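Local coordinates for envelope glycoprotein (Thogoto virus, PDB 5XEA) that probably attaches the virus to its host-cell receptor and later induces fusion of the virion with the host membrane, at residues 330-335 with 342-347. Residues are numbered along the deposited sequence; the frame is centred on the assembly and turned at random.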
ATOM      1  N   ARG B 330     -23.366 -43.023  40.253  1.00 39.94           N
ATOM      2  CA  ARG B 330     -22.760 -43.469  39.000  1.00 43.27           C
ATOM      3  C   ARG B 330     -22.418 -42.312  38.062  1.00 41.36           C
ATOM      4  O   ARG B 330     -21.724 -42.529  37.066  1.00 43.93           O
ATOM      5  CB  ARG B 330     -23.680 -44.460  38.280  1.00 52.92           C
ATOM      6  CG  ARG B 330     -23.519 -45.909  38.752  1.00 72.40           C
ATOM      7  CD  ARG B 330     -24.617 -46.831  38.235  1.00 85.85           C
ATOM      8  NE  ARG B 330     -25.813 -46.777  39.073  1.00105.06           N
ATOM      9  CZ  ARG B 330     -27.029 -46.452  38.639  1.00113.89           C
ATOM     10  NH1 ARG B 330     -27.230 -46.142  37.364  1.00113.66           N
ATOM     11  NH2 ARG B 330     -28.047 -46.416  39.491  1.00114.07           N
ATOM     12  N   LEU B 331     -22.873 -41.098  38.383  1.00 43.48           N
ATOM     13  CA  LEU B 331     -22.722 -39.950  37.494  1.00 46.94           C
ATOM     14  C   LEU B 331     -21.258 -39.660  37.189  1.00 46.75           C
ATOM     15  O   LEU B 331     -20.876 -39.485  36.024  1.00 44.80           O
ATOM     16  CB  LEU B 331     -23.388 -38.720  38.123  1.00 44.47           C
ATOM     17  CG  LEU B 331     -23.195 -37.403  37.360  1.00 45.17           C
ATOM     18  CD1 LEU B 331     -23.716 -37.525  35.952  1.00 42.78           C
ATOM     19  CD2 LEU B 331     -23.888 -36.257  38.062  1.00 46.37           C
ATOM     20  N   ILE B 332     -20.421 -39.578  38.222  1.00 46.37           N
ATOM     21  CA  ILE B 332     -19.030 -39.192  37.989  1.00 50.19           C
ATOM     22  C   ILE B 332     -18.337 -40.224  37.110  1.00 47.74           C
ATOM     23  O   ILE B 332     -17.643 -39.877  36.139  1.00 47.06           O
ATOM     24  CB  ILE B 332     -18.302 -38.976  39.329  1.00 46.72           C
ATOM     25  CG1 ILE B 332     -18.801 -37.680  39.975  1.00 43.00           C
ATOM     26  CG2 ILE B 332     -16.790 -38.945  39.128  1.00 49.00           C
ATOM     27  CD1 ILE B 332     -18.372 -37.504  41.407  1.00 45.28           C
ATOM     28  N   GLY B 333     -18.559 -41.506  37.400  1.00 42.45           N
ATOM     29  CA  GLY B 333     -18.020 -42.555  36.548  1.00 42.99           C
ATOM     30  C   GLY B 333     -18.423 -42.389  35.094  1.00 56.36           C
ATOM     31  O   GLY B 333     -17.621 -42.619  34.183  1.00 54.23           O
ATOM     32  N   ARG B 334     -19.662 -41.956  34.855  1.00 52.73           N
ATOM     33  CA  ARG B 334     -20.118 -41.717  33.486  0.58 50.54           C
ATOM     34  C   ARG B 334     -19.456 -40.485  32.867  1.00 51.47           C
ATOM     35  O   ARG B 334     -19.243 -40.442  31.652  1.00 53.07           O
ATOM     36  CB  ARG B 334     -21.638 -41.566  33.454  0.58 45.92           C
ATOM     37  CG  ARG B 334     -22.391 -42.866  33.302  0.58 58.09           C
ATOM     38  CD  ARG B 334     -23.698 -42.647  32.556  0.58 60.96           C
ATOM     39  NE  ARG B 334     -24.588 -41.719  33.241  0.58 57.96           N
ATOM     40  CZ  ARG B 334     -25.486 -40.964  32.615  0.58 57.93           C
ATOM     41  NH1 ARG B 334     -25.586 -41.027  31.289  0.58 42.47           N
ATOM     42  NH2 ARG B 334     -26.263 -40.138  33.309  0.58 39.33           N
ATOM     43  N   LEU B 335     -19.137 -39.471  33.675  1.00 45.33           N
ATOM     44  CA  LEU B 335     -18.505 -38.270  33.133  1.00 47.35           C
ATOM     45  C   LEU B 335     -17.063 -38.543  32.719  1.00 53.99           C
ATOM     46  O   LEU B 335     -16.587 -38.010  31.711  1.00 61.08           O
ATOM     47  CB  LEU B 335     -18.564 -37.129  34.148  1.00 45.57           C
ATOM     48  CG  LEU B 335     -19.941 -36.488  34.315  1.00 41.19           C
ATOM     49  CD1 LEU B 335     -19.916 -35.466  35.428  1.00 46.57           C
ATOM     50  CD2 LEU B 335     -20.424 -35.869  33.008  1.00 45.90           C
ATOM     51  N   SER B 342     -19.141 -43.403  43.149  1.00 48.11           N
ATOM     52  CA  SER B 342     -18.497 -42.430  44.021  1.00 38.75           C
ATOM     53  C   SER B 342     -19.111 -42.439  45.422  1.00 42.57           C
ATOM     54  O   SER B 342     -20.220 -42.913  45.639  1.00 42.34           O
ATOM     55  CB  SER B 342     -18.604 -41.026  43.441  1.00 44.22           C
ATOM     56  OG  SER B 342     -19.960 -40.648  43.302  1.00 42.13           O
ATOM     57  N   ARG B 343     -18.367 -41.884  46.371  1.00 43.18           N
ATOM     58  CA  ARG B 343     -18.843 -41.732  47.744  1.00 42.97           C
ATOM     59  C   ARG B 343     -18.254 -40.435  48.263  1.00 40.06           C
ATOM     60  O   ARG B 343     -17.036 -40.334  48.441  1.00 48.68           O
ATOM     61  CB  ARG B 343     -18.431 -42.910  48.629  1.00 39.33           C
ATOM     62  CG  ARG B 343     -18.841 -42.738  50.088  1.00 39.40           C
ATOM     63  CD  ARG B 343     -18.327 -43.890  50.956  1.00 52.84           C
ATOM     64  NE  ARG B 343     -18.717 -45.190  50.428  1.00 50.58           N
ATOM     65  CZ  ARG B 343     -19.819 -45.848  50.771  1.00 51.80           C
ATOM     66  NH1 ARG B 343     -20.655 -45.328  51.658  1.00 47.72           N
ATOM     67  NH2 ARG B 343     -20.083 -47.026  50.223  1.00 47.87           N
ATOM     68  N   PHE B 344     -19.099 -39.445  48.493  1.00 45.04           N
ATOM     69  CA  PHE B 344     -18.585 -38.172  48.966  1.00 48.49           C
ATOM     70  C   PHE B 344     -18.244 -38.264  50.441  1.00 52.02           C
ATOM     71  O   PHE B 344     -19.003 -38.831  51.234  1.00 49.60           O
ATOM     72  CB  PHE B 344     -19.585 -37.055  48.695  1.00 48.86           C
ATOM     73  CG  PHE B 344     -19.504 -36.544  47.302  1.00 48.85           C
ATOM     74  CD1 PHE B 344     -18.799 -35.383  47.013  1.00 50.81           C
ATOM     75  CD2 PHE B 344     -20.064 -37.270  46.264  1.00 43.75           C
ATOM     76  CE1 PHE B 344     -18.702 -34.930  45.721  1.00 47.43           C
ATOM     77  CE2 PHE B 344     -19.963 -36.817  44.962  1.00 48.47           C
ATOM     78  CZ  PHE B 344     -19.279 -35.644  44.693  1.00 43.04           C
ATOM     79  N   ILE B 345     -17.070 -37.753  50.790  1.00 45.81           N
ATOM     80  CA  ILE B 345     -16.655 -37.663  52.182  1.00 48.29           C
ATOM     81  C   ILE B 345     -16.669 -36.236  52.688  1.00 54.43           C
ATOM     82  O   ILE B 345     -16.500 -36.019  53.900  1.00 58.61           O
ATOM     83  CB  ILE B 345     -15.266 -38.297  52.398  1.00 51.61           C
ATOM     84  CG1 ILE B 345     -14.198 -37.474  51.688  1.00 59.86           C
ATOM     85  CG2 ILE B 345     -15.273 -39.747  51.914  1.00 54.03           C
ATOM     86  CD1 ILE B 345     -12.812 -37.999  51.880  1.00 62.98           C
ATOM     87  N   SER B 346     -16.860 -35.263  51.805  1.00 57.29           N
ATOM     88  CA  SER B 346     -17.125 -33.880  52.175  1.00 62.97           C
ATOM     89  C   SER B 346     -17.965 -33.257  51.061  1.00 57.20           C
ATOM     90  O   SER B 346     -18.532 -33.970  50.224  1.00 49.07           O
ATOM     91  CB  SER B 346     -15.811 -33.128  52.425  1.00 55.57           C
ATOM     92  OG  SER B 346     -15.155 -32.885  51.201  1.00 58.46           O
ATOM     93  N   GLU B 347     -18.050 -31.923  51.051  1.00 58.06           N
ATOM     94  CA  GLU B 347     -18.808 -31.236  50.007  1.00 56.32           C
ATOM     95  C   GLU B 347     -18.233 -31.537  48.636  1.00 50.60           C
ATOM     96  O   GLU B 347     -18.958 -31.939  47.718  1.00 48.85           O
ATOM     97  CB  GLU B 347     -18.813 -29.731  50.261  1.00 66.31           C
ATOM     98  CG  GLU B 347     -19.928 -29.294  51.176  1.00 87.36           C
ATOM     99  CD  GLU B 347     -21.289 -29.666  50.618  1.00105.56           C
ATOM    100  OE1 GLU B 347     -21.739 -29.005  49.657  1.00110.25           O
ATOM    101  OE2 GLU B 347     -21.899 -30.635  51.123  1.00116.03           O
TER
HETATM  102  O   HOH W   1     -21.384 -39.950  40.862  1.00 42.84           O
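Ile332, on the short helix 331-335, reaches across to strand 341-344 with a single methyl group, CD1, which meets both Ser342 and Phe344. The CD1 atom of Ile332 lies 3.9 Å from CZ of Phe344 and 4.0 Å from CE2 of the same ring, so it touches the far corner of the phenyl group and approaches its plane at a slant. Ile332 is extended toward the strand: CG1 stands anti to the carbonyl carbon (chi1 -72°) and CD1 continues outward in a trans arrangement (chi2 168°), which places the methyl at the end of the reach. CG of Phe344 lies beside its backbone N and anti to the carbonyl carbon (chi1 -82°); the ring stands out across the strand direction, its CE2-CZ end nearest the isoleucine. On its other contact the same methyl sits 4.1 Å from CB of Ser342. A water joins the Ser342 hydroxyl to the helix: Ile332 N donates to the water oxygen at 2.8 Å, and Ser342 OG is hydrogen-bonded to the same water oxygen at 2.9 Å. Ala325 of the long helix 282-327 touches both Ile332 and Phe344, while Phe350 of the partner strand 350-354 packs on Ile332, Ser342 and Phe344. The contact thus ties the short helix to the two-stranded antiparallel hairpin that follows it, at one end of the elongated chain of this gp64-family glycoprotein. In the three-chain assembly the region also borders a subunit interface, where Glu347 OE1 forms a salt bridge with Arg334 NE of the third subunit. Its chemistry is mixed but economical: no direct hydrogen bond links the two segments, one methyl supplies the apolar contact, and the bridging water gives a partner to the backbone amide of Ile332 and to a buried serine hydroxyl.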